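Local structure of nitrite oxidoreductase subunit A (Kuenenia stuttgartiensis, 7B04) at residues M214-G226 with Y240-R254. The protein belongs to the molybdopterin oxidoreductase family and carries a molybdenum atom, an iron-sulfur cluster and two copies of the guanylated pterin MD1. Sequence-based numbering, arbitrary orientation.
Sequences MQGAGTRTFKGRG and YRFNNCLAIVDAHNR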
ATOM      1  N   MET B 214      15.903 -11.996  37.773  1.00 33.72           N
ATOM      2  CA  MET B 214      14.609 -11.791  38.419  1.00 35.86           C
ATOM      3  C   MET B 214      14.776 -11.184  39.806  1.00 40.21           C
ATOM      4  O   MET B 214      13.880 -10.488  40.297  1.00 34.45           O
ATOM      5  CB  MET B 214      13.869 -13.127  38.488  1.00 30.81           C
ATOM      6  CG  MET B 214      13.405 -13.630  37.135  1.00 31.64           C
ATOM      7  SD  MET B 214      12.532 -15.187  37.344  1.00 39.89           S
ATOM      8  CE  MET B 214      11.532 -14.834  38.785  1.00 29.21           C
ATOM      9  N   GLN B 215      15.905 -11.461  40.456  1.00 42.35           N
ATOM     10  CA  GLN B 215      16.212 -10.933  41.785  1.00 31.31           C
ATOM     11  C   GLN B 215      15.131 -11.293  42.788  1.00 34.77           C
ATOM     12  O   GLN B 215      14.815 -10.526  43.700  1.00 39.54           O
ATOM     13  CB  GLN B 215      16.396  -9.418  41.756  1.00 32.14           C
ATOM     14  CG  GLN B 215      17.834  -8.970  41.775  1.00 37.30           C
ATOM     15  CD  GLN B 215      17.989  -7.487  41.551  1.00 44.21           C
ATOM     16  OE1 GLN B 215      17.635  -6.960  40.496  1.00 48.44           O
ATOM     17  NE2 GLN B 215      18.513  -6.795  42.557  1.00 44.49           N
ATOM     18  N   GLY B 216      14.557 -12.468  42.635  1.00 35.72           N
ATOM     19  CA  GLY B 216      13.526 -12.849  43.552  1.00 31.11           C
ATOM     20  C   GLY B 216      12.159 -12.296  43.223  1.00 34.98           C
ATOM     21  O   GLY B 216      11.200 -12.624  43.931  1.00 35.13           O
ATOM     22  N   ALA B 217      12.055 -11.335  42.300  1.00 38.93           N
ATOM     23  CA  ALA B 217      10.748 -10.814  41.907  1.00 41.93           C
ATOM     24  C   ALA B 217      10.044 -11.787  40.981  1.00 40.96           C
ATOM     25  O   ALA B 217      10.588 -12.145  39.929  1.00 42.06           O
ATOM     26  CB  ALA B 217      10.857  -9.467  41.204  1.00 43.26           C
ATOM     27  N   GLY B 218       8.802 -12.130  41.317  1.00 41.63           N
ATOM     28  CA  GLY B 218       8.015 -12.957  40.423  1.00 36.15           C
ATOM     29  C   GLY B 218       7.477 -12.129  39.282  1.00 38.62           C
ATOM     30  O   GLY B 218       7.316 -12.611  38.161  1.00 39.07           O
ATOM     31  N   THR B 219       7.190 -10.867  39.564  1.00 34.88           N
ATOM     32  CA  THR B 219       6.671  -9.946  38.568  1.00 37.62           C
ATOM     33  C   THR B 219       7.628  -9.718  37.411  1.00 36.25           C
ATOM     34  O   THR B 219       7.197  -9.234  36.356  1.00 35.30           O
ATOM     35  CB  THR B 219       6.346  -8.622  39.233  1.00 39.25           C
ATOM     36  OG1 THR B 219       7.506  -8.152  39.939  1.00 40.65           O
ATOM     37  CG2 THR B 219       5.223  -8.807  40.239  1.00 31.98           C
ATOM     38  N   ARG B 220       8.903 -10.071  37.563  1.00 34.05           N
ATOM     39  CA  ARG B 220       9.814  -9.914  36.432  1.00 37.14           C
ATOM     40  C   ARG B 220       9.591 -10.968  35.358  1.00 34.14           C
ATOM     41  O   ARG B 220      10.214 -10.894  34.291  1.00 31.31           O
ATOM     42  CB  ARG B 220      11.266  -9.907  36.904  1.00 37.57           C
ATOM     43  CG  ARG B 220      11.652  -8.525  37.427  1.00 40.19           C
ATOM     44  CD  ARG B 220      13.081  -8.118  37.127  1.00 38.31           C
ATOM     45  NE  ARG B 220      13.357  -6.787  37.668  1.00 42.14           N
ATOM     46  CZ  ARG B 220      14.523  -6.397  38.176  1.00 40.70           C
ATOM     47  NH1 ARG B 220      14.657  -5.163  38.641  1.00 39.83           N
ATOM     48  NH2 ARG B 220      15.555  -7.231  38.227  1.00 39.65           N
ATOM     49  N   THR B 221       8.738 -11.952  35.632  1.00 31.49           N
ATOM     50  CA  THR B 221       8.257 -12.880  34.623  1.00 29.18           C
ATOM     51  C   THR B 221       7.080 -12.317  33.841  1.00 35.54           C
ATOM     52  O   THR B 221       6.668 -12.924  32.848  1.00 40.27           O
ATOM     53  CB  THR B 221       7.858 -14.213  35.267  1.00 33.88           C
ATOM     54  OG1 THR B 221       6.959 -13.974  36.355  1.00 37.00           O
ATOM     55  CG2 THR B 221       9.087 -14.935  35.800  1.00 40.17           C
ATOM     56  N   PHE B 222       6.523 -11.183  34.271  1.00 37.94           N
ATOM     57  CA  PHE B 222       5.484 -10.496  33.517  1.00 27.55           C
ATOM     58  C   PHE B 222       6.140  -9.603  32.478  1.00 32.91           C
ATOM     59  O   PHE B 222       7.000  -8.777  32.807  1.00 36.77           O
ATOM     60  CB  PHE B 222       4.585  -9.651  34.420  1.00 24.67           C
ATOM     61  CG  PHE B 222       3.450  -8.967  33.688  1.00 34.03           C
ATOM     62  CD1 PHE B 222       2.192  -9.543  33.645  1.00 40.81           C
ATOM     63  CD2 PHE B 222       3.642  -7.752  33.042  1.00 36.13           C
ATOM     64  CE1 PHE B 222       1.148  -8.923  32.981  1.00 38.63           C
ATOM     65  CE2 PHE B 222       2.600  -7.129  32.377  1.00 37.51           C
ATOM     66  CZ  PHE B 222       1.353  -7.715  32.347  1.00 41.36           C
ATOM     67  N   LYS B 223       5.726  -9.759  31.230  1.00 35.42           N
ATOM     68  CA  LYS B 223       6.272  -8.975  30.135  1.00 35.57           C
ATOM     69  C   LYS B 223       5.149  -8.124  29.561  1.00 39.75           C
ATOM     70  O   LYS B 223       4.207  -8.647  28.954  1.00 44.77           O
ATOM     71  CB  LYS B 223       6.888  -9.890  29.084  1.00 32.74           C
ATOM     72  CG  LYS B 223       8.322 -10.303  29.395  1.00 37.65           C
ATOM     73  CD  LYS B 223       8.482 -11.195  30.601  1.00 35.62           C
ATOM     74  CE  LYS B 223       9.956 -11.384  30.916  1.00 39.20           C
ATOM     75  NZ  LYS B 223      10.713 -11.981  29.769  1.00 40.15           N
ATOM     76  N   GLY B 224       5.254  -6.817  29.755  1.00 39.59           N
ATOM     77  CA  GLY B 224       4.251  -5.898  29.269  1.00 30.30           C
ATOM     78  C   GLY B 224       4.791  -5.012  28.172  1.00 34.13           C
ATOM     79  O   GLY B 224       5.710  -4.215  28.382  1.00 36.25           O
ATOM     80  N   ARG B 225       4.242  -5.160  26.977  1.00 33.13           N
ATOM     81  CA  ARG B 225       4.703  -4.421  25.815  1.00 31.43           C
ATOM     82  C   ARG B 225       3.651  -3.414  25.386  1.00 31.12           C
ATOM     83  O   ARG B 225       2.529  -3.801  25.053  1.00 38.52           O
ATOM     84  CB  ARG B 225       4.996  -5.370  24.658  1.00 29.79           C
ATOM     85  CG  ARG B 225       5.213  -4.645  23.341  1.00 30.58           C
ATOM     86  CD  ARG B 225       6.197  -5.386  22.446  1.00 29.84           C
ATOM     87  NE  ARG B 225       6.495  -4.592  21.262  1.00 30.25           N
ATOM     88  CZ  ARG B 225       6.629  -5.077  20.035  1.00 33.57           C
ATOM     89  NH1 ARG B 225       6.493  -6.370  19.803  1.00 35.35           N
ATOM     90  NH2 ARG B 225       6.896  -4.253  19.033  1.00 35.10           N
ATOM     91  N   GLY B 226       4.002  -2.134  25.404  1.00 33.84           N
ATOM     92  CA  GLY B 226       3.177  -1.173  24.706  1.00 32.25           C
ATOM     93  C   GLY B 226       3.677  -1.134  23.282  1.00 36.20           C
ATOM     94  O   GLY B 226       4.806  -0.688  23.052  1.00 37.85           O
ATOM     95  N   TYR B 240       3.771   0.469  29.753  1.00 28.86           N
ATOM     96  CA  TYR B 240       4.975   0.617  30.563  1.00 31.44           C
ATOM     97  C   TYR B 240       4.645   1.156  31.948  1.00 32.46           C
ATOM     98  O   TYR B 240       5.310   0.804  32.929  1.00 36.22           O
ATOM     99  CB  TYR B 240       5.984   1.530  29.866  1.00 27.48           C
ATOM    100  CG  TYR B 240       6.617   0.941  28.624  1.00 29.27           C
ATOM    101  CD1 TYR B 240       6.354  -0.366  28.233  1.00 29.51           C
ATOM    102  CD2 TYR B 240       7.492   1.690  27.849  1.00 30.71           C
ATOM    103  CE1 TYR B 240       6.935  -0.904  27.098  1.00 29.05           C
ATOM    104  CE2 TYR B 240       8.080   1.160  26.718  1.00 27.07           C
ATOM    105  CZ  TYR B 240       7.797  -0.135  26.346  1.00 28.65           C
ATOM    106  OH  TYR B 240       8.383  -0.659  25.216  1.00 36.45           O
ATOM    107  N   ARG B 241       3.623   2.009  32.047  1.00 32.69           N
ATOM    108  CA  ARG B 241       3.154   2.458  33.352  1.00 33.02           C
ATOM    109  C   ARG B 241       2.524   1.307  34.126  1.00 28.97           C
ATOM    110  O   ARG B 241       2.720   1.185  35.341  1.00 27.96           O
ATOM    111  CB  ARG B 241       2.161   3.606  33.176  1.00 32.20           C
ATOM    112  CG  ARG B 241       1.761   4.315  34.457  1.00 28.71           C
ATOM    113  CD  ARG B 241       0.761   5.422  34.155  1.00 28.77           C
ATOM    114  NE  ARG B 241       0.361   6.153  35.354  1.00 35.43           N
ATOM    115  CZ  ARG B 241       0.966   7.250  35.796  1.00 31.85           C
ATOM    116  NH1 ARG B 241       2.005   7.748  35.140  1.00 32.26           N
ATOM    117  NH2 ARG B 241       0.532   7.851  36.895  1.00 31.82           N
ATOM    118  N   PHE B 242       1.759   0.457  33.437  1.00 32.62           N
ATOM    119  CA  PHE B 242       1.172  -0.714  34.081  1.00 36.64           C
ATOM    120  C   PHE B 242       2.250  -1.633  34.641  1.00 33.02           C
ATOM    121  O   PHE B 242       2.132  -2.126  35.769  1.00 27.24           O
ATOM    122  CB  PHE B 242       0.285  -1.467  33.090  1.00 37.44           C
ATOM    123  CG  PHE B 242      -0.418  -2.653  33.685  1.00 36.17           C
ATOM    124  CD1 PHE B 242      -1.544  -2.484  34.473  1.00 31.20           C
ATOM    125  CD2 PHE B 242       0.048  -3.937  33.456  1.00 32.51           C
ATOM    126  CE1 PHE B 242      -2.193  -3.576  35.022  1.00 29.70           C
ATOM    127  CE2 PHE B 242      -0.594  -5.031  34.002  1.00 33.60           C
ATOM    128  CZ  PHE B 242      -1.716  -4.850  34.786  1.00 29.53           C
ATOM    129  N   ASN B 243       3.275  -1.837  33.842  1.00 31.04           N
ATOM    130  CA  ASN B 243       4.413  -2.687  34.226  1.00 36.67           C
ATOM    131  C   ASN B 243       5.040  -2.086  35.474  1.00 36.78           C
ATOM    132  O   ASN B 243       5.426  -2.808  36.363  1.00 37.27           O
ATOM    133  CB  ASN B 243       5.442  -2.629  33.114  1.00 30.00           C
ATOM    134  CG  ASN B 243       5.027  -3.465  31.944  1.00 30.00           C
ATOM    135  OD1 ASN B 243       4.216  -4.345  32.098  1.00 30.00           O
ATOM    136  ND2 ASN B 243       5.591  -3.215  30.791  1.00 30.00           N
ATOM    137  N   ASN B 244       5.140  -0.775  35.509  1.00 36.39           N
ATOM    138  CA  ASN B 244       5.734  -0.110  36.684  1.00 38.68           C
ATOM    139  C   ASN B 244       4.873  -0.369  37.915  1.00 40.09           C
ATOM    140  O   ASN B 244       5.417  -0.649  38.949  1.00 39.44           O
ATOM    141  CB  ASN B 244       5.893   1.377  36.412  1.00 30.00           C
ATOM    142  CG  ASN B 244       6.741   2.028  37.461  1.00 30.00           C
ATOM    143  OD1 ASN B 244       7.309   1.351  38.286  1.00 30.00           O
ATOM    144  ND2 ASN B 244       6.793   3.335  37.456  1.00 30.00           N
ATOM    145  N   CYS B 245       3.562  -0.309  37.754  1.00 35.43           N
ATOM    146  CA  CYS B 245       2.567  -0.463  38.832  1.00 31.75           C
ATOM    147  C   CYS B 245       2.660  -1.842  39.457  1.00 30.53           C
ATOM    148  O   CYS B 245       2.241  -2.005  40.548  1.00 34.22           O
ATOM    149  CB  CYS B 245       1.180  -0.357  38.234  1.00 30.30           C
ATOM    150  SG  CYS B 245       0.542   1.325  38.177  1.00 43.18           S
ATOM    151  N   LEU B 246       3.073  -2.824  38.700  1.00 35.78           N
ATOM    152  CA  LEU B 246       3.150  -4.182  39.227  1.00 39.81           C
ATOM    153  C   LEU B 246       4.122  -4.313  40.389  1.00 38.40           C
ATOM    154  O   LEU B 246       4.154  -5.372  41.026  1.00 34.50           O
ATOM    155  CB  LEU B 246       3.537  -5.154  38.115  1.00 32.49           C
ATOM    156  CG  LEU B 246       2.456  -5.358  37.057  1.00 26.42           C
ATOM    157  CD1 LEU B 246       2.987  -6.231  35.952  1.00 36.85           C
ATOM    158  CD2 LEU B 246       1.207  -5.968  37.669  1.00 20.68           C
ATOM    159  N   ALA B 247       4.920  -3.280  40.668  1.00 36.73           N
ATOM    160  CA  ALA B 247       5.740  -3.289  41.873  1.00 30.36           C
ATOM    161  C   ALA B 247       4.883  -3.444  43.123  1.00 35.66           C
ATOM    162  O   ALA B 247       5.321  -4.062  44.100  1.00 40.30           O
ATOM    163  CB  ALA B 247       6.579  -2.014  41.951  1.00 32.15           C
ATOM    164  N   ILE B 248       3.668  -2.886  43.115  1.00 32.06           N
ATOM    165  CA  ILE B 248       2.760  -3.063  44.247  1.00 29.18           C
ATOM    166  C   ILE B 248       2.417  -4.535  44.428  1.00 32.48           C
ATOM    167  O   ILE B 248       2.412  -5.056  45.549  1.00 43.36           O
ATOM    168  CB  ILE B 248       1.486  -2.219  44.061  1.00 29.00           C
ATOM    169  CG1 ILE B 248       1.822  -0.740  43.895  1.00 35.52           C
ATOM    170  CG2 ILE B 248       0.556  -2.404  45.249  1.00 31.77           C
ATOM    171  CD1 ILE B 248       0.614   0.103  43.535  1.00 37.24           C
ATOM    172  N   VAL B 249       2.111  -5.226  43.326  1.00 30.84           N
ATOM    173  CA  VAL B 249       1.784  -6.648  43.412  1.00 37.33           C
ATOM    174  C   VAL B 249       2.971  -7.428  43.960  1.00 36.68           C
ATOM    175  O   VAL B 249       2.806  -8.380  44.732  1.00 34.81           O
ATOM    176  CB  VAL B 249       1.340  -7.187  42.040  1.00 36.25           C
ATOM    177  CG1 VAL B 249       0.530  -8.465  42.208  1.00 31.96           C
ATOM    178  CG2 VAL B 249       0.537  -6.140  41.288  1.00 26.47           C
ATOM    179  N   ASP B 250       4.185  -7.033  43.572  1.00 35.89           N
ATOM    180  CA  ASP B 250       5.379  -7.662  44.123  1.00 34.63           C
ATOM    181  C   ASP B 250       5.476  -7.421  45.623  1.00 29.98           C
ATOM    182  O   ASP B 250       5.882  -8.313  46.378  1.00 37.26           O
ATOM    183  CB  ASP B 250       6.622  -7.135  43.408  1.00 35.79           C
ATOM    184  CG  ASP B 250       7.882  -7.869  43.813  1.00 40.94           C
ATOM    185  OD1 ASP B 250       8.054  -9.033  43.392  1.00 38.41           O
ATOM    186  OD2 ASP B 250       8.703  -7.282  44.548  1.00 47.16           O
ATOM    187  N   ALA B 251       5.114  -6.217  46.072  1.00 29.33           N
ATOM    188  CA  ALA B 251       5.084  -5.935  47.504  1.00 35.18           C
ATOM    189  C   ALA B 251       4.089  -6.839  48.222  1.00 33.08           C
ATOM    190  O   ALA B 251       4.348  -7.293  49.342  1.00 36.81           O
ATOM    191  CB  ALA B 251       4.748  -4.464  47.743  1.00 37.86           C
ATOM    192  N   HIS B 252       2.938  -7.103  47.598  1.00 32.85           N
ATOM    193  CA  HIS B 252       1.964  -8.006  48.203  1.00 35.30           C
ATOM    194  C   HIS B 252       2.448  -9.450  48.156  1.00 35.24           C
ATOM    195  O   HIS B 252       2.216 -10.222  49.095  1.00 34.74           O
ATOM    196  CB  HIS B 252       0.614  -7.872  47.501  1.00 33.07           C
ATOM    197  CG  HIS B 252      -0.136  -6.627  47.862  1.00 27.60           C
ATOM    198  ND1 HIS B 252      -0.838  -6.497  49.042  1.00 26.03           N
ATOM    199  CD2 HIS B 252      -0.296  -5.457  47.199  1.00 36.09           C
ATOM    200  CE1 HIS B 252      -1.396  -5.302  49.090  1.00 31.50           C
ATOM    201  NE2 HIS B 252      -1.084  -4.650  47.983  1.00 34.07           N
ATOM    202  N   ASN B 253       3.123  -9.832  47.070  1.00 38.23           N
ATOM    203  CA  ASN B 253       3.583 -11.209  46.920  1.00 37.92           C
ATOM    204  C   ASN B 253       4.694 -11.534  47.912  1.00 34.04           C
ATOM    205  O   ASN B 253       4.623 -12.537  48.632  1.00 37.93           O
ATOM    206  CB  ASN B 253       4.055 -11.452  45.485  1.00 36.19           C
ATOM    207  CG  ASN B 253       2.910 -11.468  44.490  1.00 36.57           C
ATOM    208  OD1 ASN B 253       1.837 -12.002  44.768  1.00 36.39           O
ATOM    209  ND2 ASN B 253       3.137 -10.885  43.317  1.00 34.32           N
ATOM    210  N   ARG B 254       5.732 -10.701  47.962  1.00 33.36           N
ATOM    211  CA  ARG B 254       6.930 -11.006  48.732  1.00 42.23           C
ATOM    212  C   ARG B 254       6.991 -10.285  50.073  1.00 42.82           C
ATOM    213  O   ARG B 254       7.849 -10.622  50.896  1.00 40.88           O
ATOM    214  CB  ARG B 254       8.175 -10.665  47.904  1.00 33.44           C
ATOM    215  CG  ARG B 254       8.359 -11.589  46.710  1.00 31.31           C
ATOM    216  CD  ARG B 254       9.260 -10.996  45.636  1.00 34.86           C
ATOM    217  NE  ARG B 254      10.617 -10.728  46.103  1.00 38.60           N
ATOM    218  CZ  ARG B 254      11.206  -9.537  46.047  1.00 38.92           C
ATOM    219  NH1 ARG B 254      12.447  -9.387  46.491  1.00 43.29           N
ATOM    220  NH2 ARG B 254      10.559  -8.497  45.539  1.00 39.42           N
TER
HETATM  221  O   HOH W   1       6.123 -11.336  42.694  1.00 36.80           O
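Gly216 and Ala217, in the turn that opens 214-226, meet the end of helix 238-254 at Arg254, whose guanidinium lays one face over Ala217 N while its NH2 pairs with Asp250 OD2 in a salt bridge modelled as very short, its exact geometry doubtful. The other carboxylate oxygen, Asp250 OD1, takes a hydrogen bond from a water, 3.1 Å away, which also binds Gly218 N and Asn253 ND2 weakly. Thr219 crosses Asp250 at about a right angle, its CG2 3.7 Å from Leu246 O, while Thr219 OG1 hydrogen-bonds to Leu262 O. Phe222, with CG anti to the backbone N (chi1 -177°), swings its ring onto the helix: Leu246 CD1 sits over one face, 3.7 Å from the centroid, Asn243 OD1 lies at the edge, and Phe222 CZ meets the edge of the Phe242 ring. At Gly224, Asn243 ND2 donates to Gly224 O (2.6 Å, N-H...O 148°). The edge of the Tyr240 ring faces Gly224 O, its CE1 is 3.6 Å from Gly226 N, and Tyr240 OH hydrogen-bonds to Trp267 O. Strand 222-226 and the helix, at 154°, nearly antiparallel, illustrate the first half of a beta-alpha-beta unit completed by strand 265-266; strand 648-652 flanks 222-226, and helices 734-749 and 753-757 pack against the helix.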